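Local coordinates for restriction endonuclease EcoP15I, restriction subunit (PDB 4ZCF), which cleaves DNA, together with its modification subunit, 25-27 base pairs downstream of one of two inversely oriented recognition sites, using a helicase-like ATP-binding motor, at residues K90-Y94 with I224-P228. Sequence-based numbering, arbitrary orientation.
Sequences KTYTY and IIDEP. With AMP (adenosine monophosphate), chain H.
The Walker A lysine, Lys90, reaches past the AMP phosphate to a Walker B acid: its NZ salt-bridges Glu227 OE1 at 2.9 Å. Lys90-Tyr94 opens the helix after the P-loop; Ile224-Asp226 ends a central strand of the parallel sheet. The axes run antiparallel (177°), 10.6 Å apart, with Thr91 CA 8.2 Å from Asp226 CA and Tyr94 CA 7.6 Å from Ile224 CA. Lys90 and Tyr94, one turn apart, both take chi1 p and point toward the strand. The Tyr94 ring rests one face on Ile224 CG2, a CH-pi contact 3.8 Å from the centroid, and its OH donates to Asp226 OD2 (3.1 Å), so tyrosine serves an apolar floor and a carboxylate. Glu227, with positive phi (59/77), turns its m, m side chain back to the lysine. Thr91, a short hydroxyl side chain beside the lysine, puts OG1 2.7 Å from AMP O2P, and Asp226 OD2, held by the Tyr94 hydroxyl, lies 3.0 Å from AMP O3P. This pairs Walker A with the Asp-Glu-Pro start of helicase motif II (Walker B). With no beta or gamma phosphate bound, the lysine's charge is met by Glu227, consistent with that pairing yielding when ATP binds.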
loop_
_atom_site.group_PDB
_atom_site.type_symbol
_atom_site.label_atom_id
_atom_site.label_comp_id
_atom_site.label_asym_id
_atom_site.label_seq_id
_atom_site.Cartn_x
_atom_site.Cartn_y
_atom_site.Cartn_z
ATOM N N LYS C 90 -24.459 16.929 17.473
ATOM C CA LYS C 90 -23.299 17.833 17.547
ATOM C C LYS C 90 -22.266 17.577 16.429
ATOM O O LYS C 90 -21.601 18.519 15.982
ATOM C CB LYS C 90 -22.649 17.864 18.949
ATOM C CG LYS C 90 -22.037 16.547 19.438
ATOM C CD LYS C 90 -20.837 16.785 20.334
ATOM C CE LYS C 90 -20.393 15.523 21.032
ATOM N NZ LYS C 90 -21.093 15.335 22.340
ATOM N N THR C 91 -22.169 16.306 15.972
ATOM C CA THR C 91 -21.294 15.839 14.903
ATOM C C THR C 91 -21.726 16.485 13.595
ATOM O O THR C 91 -20.906 17.134 12.954
ATOM C CB THR C 91 -21.261 14.299 14.876
ATOM O OG1 THR C 91 -21.025 13.817 16.196
ATOM C CG2 THR C 91 -20.199 13.748 13.950
ATOM N N TYR C 92 -23.015 16.348 13.215
ATOM C CA TYR C 92 -23.559 16.996 12.018
ATOM C C TYR C 92 -23.276 18.521 12.028
ATOM O O TYR C 92 -22.872 19.067 10.996
ATOM C CB TYR C 92 -25.068 16.742 11.883
ATOM C CG TYR C 92 -25.693 17.524 10.744
ATOM C CD1 TYR C 92 -25.619 17.065 9.434
ATOM C CD2 TYR C 92 -26.329 18.742 10.974
ATOM C CE1 TYR C 92 -26.167 17.796 8.381
ATOM C CE2 TYR C 92 -26.873 19.483 9.930
ATOM C CZ TYR C 92 -26.787 19.009 8.633
ATOM O OH TYR C 92 -27.303 19.761 7.603
ATOM N N THR C 93 -23.496 19.191 13.197
ATOM C CA THR C 93 -23.291 20.624 13.407
ATOM C C THR C 93 -21.840 21.053 13.149
ATOM O O THR C 93 -21.626 21.995 12.392
ATOM C CB THR C 93 -23.848 21.061 14.774
ATOM O OG1 THR C 93 -25.265 20.831 14.811
ATOM C CG2 THR C 93 -23.552 22.518 15.088
ATOM N N TYR C 94 -20.853 20.363 13.752
ATOM C CA TYR C 94 -19.458 20.697 13.513
ATOM C C TYR C 94 -19.009 20.437 12.078
ATOM O O TYR C 94 -18.180 21.174 11.548
ATOM C CB TYR C 94 -18.501 20.176 14.601
ATOM C CG TYR C 94 -18.139 18.707 14.660
ATOM C CD1 TYR C 94 -17.444 18.096 13.612
ATOM C CD2 TYR C 94 -18.259 17.994 15.845
ATOM C CE1 TYR C 94 -17.010 16.774 13.701
ATOM C CE2 TYR C 94 -17.827 16.673 15.947
ATOM C CZ TYR C 94 -17.211 16.063 14.870
ATOM O OH TYR C 94 -16.787 14.761 14.993
ATOM N N ILE C 224 -11.161 21.009 15.699
ATOM C CA ILE C 224 -12.418 20.639 16.338
ATOM C C ILE C 224 -12.110 19.659 17.481
ATOM O O ILE C 224 -11.405 18.673 17.264
ATOM C CB ILE C 224 -13.392 19.980 15.308
ATOM C CG1 ILE C 224 -13.613 20.833 14.021
ATOM C CG2 ILE C 224 -14.705 19.476 15.948
ATOM C CD1 ILE C 224 -14.387 22.146 14.153
ATOM N N ILE C 225 -12.671 19.902 18.675
ATOM C CA ILE C 225 -12.539 18.999 19.809
ATOM C C ILE C 225 -13.894 18.414 20.195
ATOM O O ILE C 225 -14.810 19.156 20.564
ATOM C CB ILE C 225 -11.702 19.567 20.990
ATOM C CG1 ILE C 225 -10.205 19.372 20.693
ATOM C CG2 ILE C 225 -12.037 18.863 22.326
ATOM C CD1 ILE C 225 -9.522 20.514 20.401
ATOM N N ASP C 226 -14.009 17.069 20.062
ATOM C CA ASP C 226 -15.173 16.248 20.377
ATOM C C ASP C 226 -15.022 15.778 21.821
ATOM O O ASP C 226 -14.004 15.166 22.161
ATOM C CB ASP C 226 -15.227 15.044 19.417
ATOM C CG ASP C 226 -16.605 14.454 19.200
ATOM O OD1 ASP C 226 -17.203 13.976 20.175
ATOM O OD2 ASP C 226 -17.047 14.400 18.036
ATOM N N GLU C 227 -16.030 16.071 22.669
ATOM C CA GLU C 227 -16.069 15.775 24.122
ATOM C C GLU C 227 -14.861 16.471 24.796
ATOM O O GLU C 227 -13.840 15.823 25.018
ATOM C CB GLU C 227 -16.146 14.255 24.436
ATOM C CG GLU C 227 -17.021 13.424 23.500
ATOM C CD GLU C 227 -18.530 13.479 23.658
ATOM O OE1 GLU C 227 -19.056 14.478 24.204
ATOM O OE2 GLU C 227 -19.195 12.527 23.188
ATOM N N PRO C 228 -14.916 17.812 25.032
ATOM C CA PRO C 228 -13.726 18.517 25.542
ATOM C C PRO C 228 -13.304 18.183 26.956
ATOM O O PRO C 228 -12.193 18.535 27.352
ATOM C CB PRO C 228 -14.085 19.994 25.368
ATOM C CG PRO C 228 -15.552 20.032 25.398
ATOM C CD PRO C 228 -16.039 18.750 24.814
HETATM P P AMP H . -19.818 11.584 18.428
HETATM O O1P AMP H . -19.169 11.254 19.719
HETATM O O2P AMP H . -20.512 12.865 18.709
HETATM O O3P AMP H . -18.697 11.979 17.537
HETATM O "O5'" AMP H . -20.715 10.411 17.824
HETATM C "C5'" AMP H . -22.083 10.633 17.533
HETATM C "C4'" AMP H . -22.528 9.861 16.331
HETATM O "O4'" AMP H . -23.929 10.124 16.046
HETATM C "C3'" AMP H . -21.779 10.300 15.121
HETATM O "O3'" AMP H . -20.635 9.462 14.954
HETATM C "C2'" AMP H . -22.733 10.214 13.999
HETATM O "O2'" AMP H . -22.640 8.938 13.350
HETATM C "C1'" AMP H . -24.091 10.328 14.613
HETATM N N9 AMP H . -24.758 11.533 14.322
HETATM C C8 AMP H . -24.357 12.707 14.769
HETATM N N7 AMP H . -25.224 13.674 14.358
HETATM C C5 AMP H . -26.285 12.975 13.621
HETATM C C6 AMP H . -27.487 13.300 12.932
HETATM N N6 AMP H . -27.932 14.643 12.841
HETATM N N1 AMP H . -28.201 12.300 12.354
HETATM C C2 AMP H . -27.810 11.035 12.405
HETATM N N3 AMP H . -26.698 10.656 13.030
HETATM C C4 AMP H . -25.900 11.555 13.652
#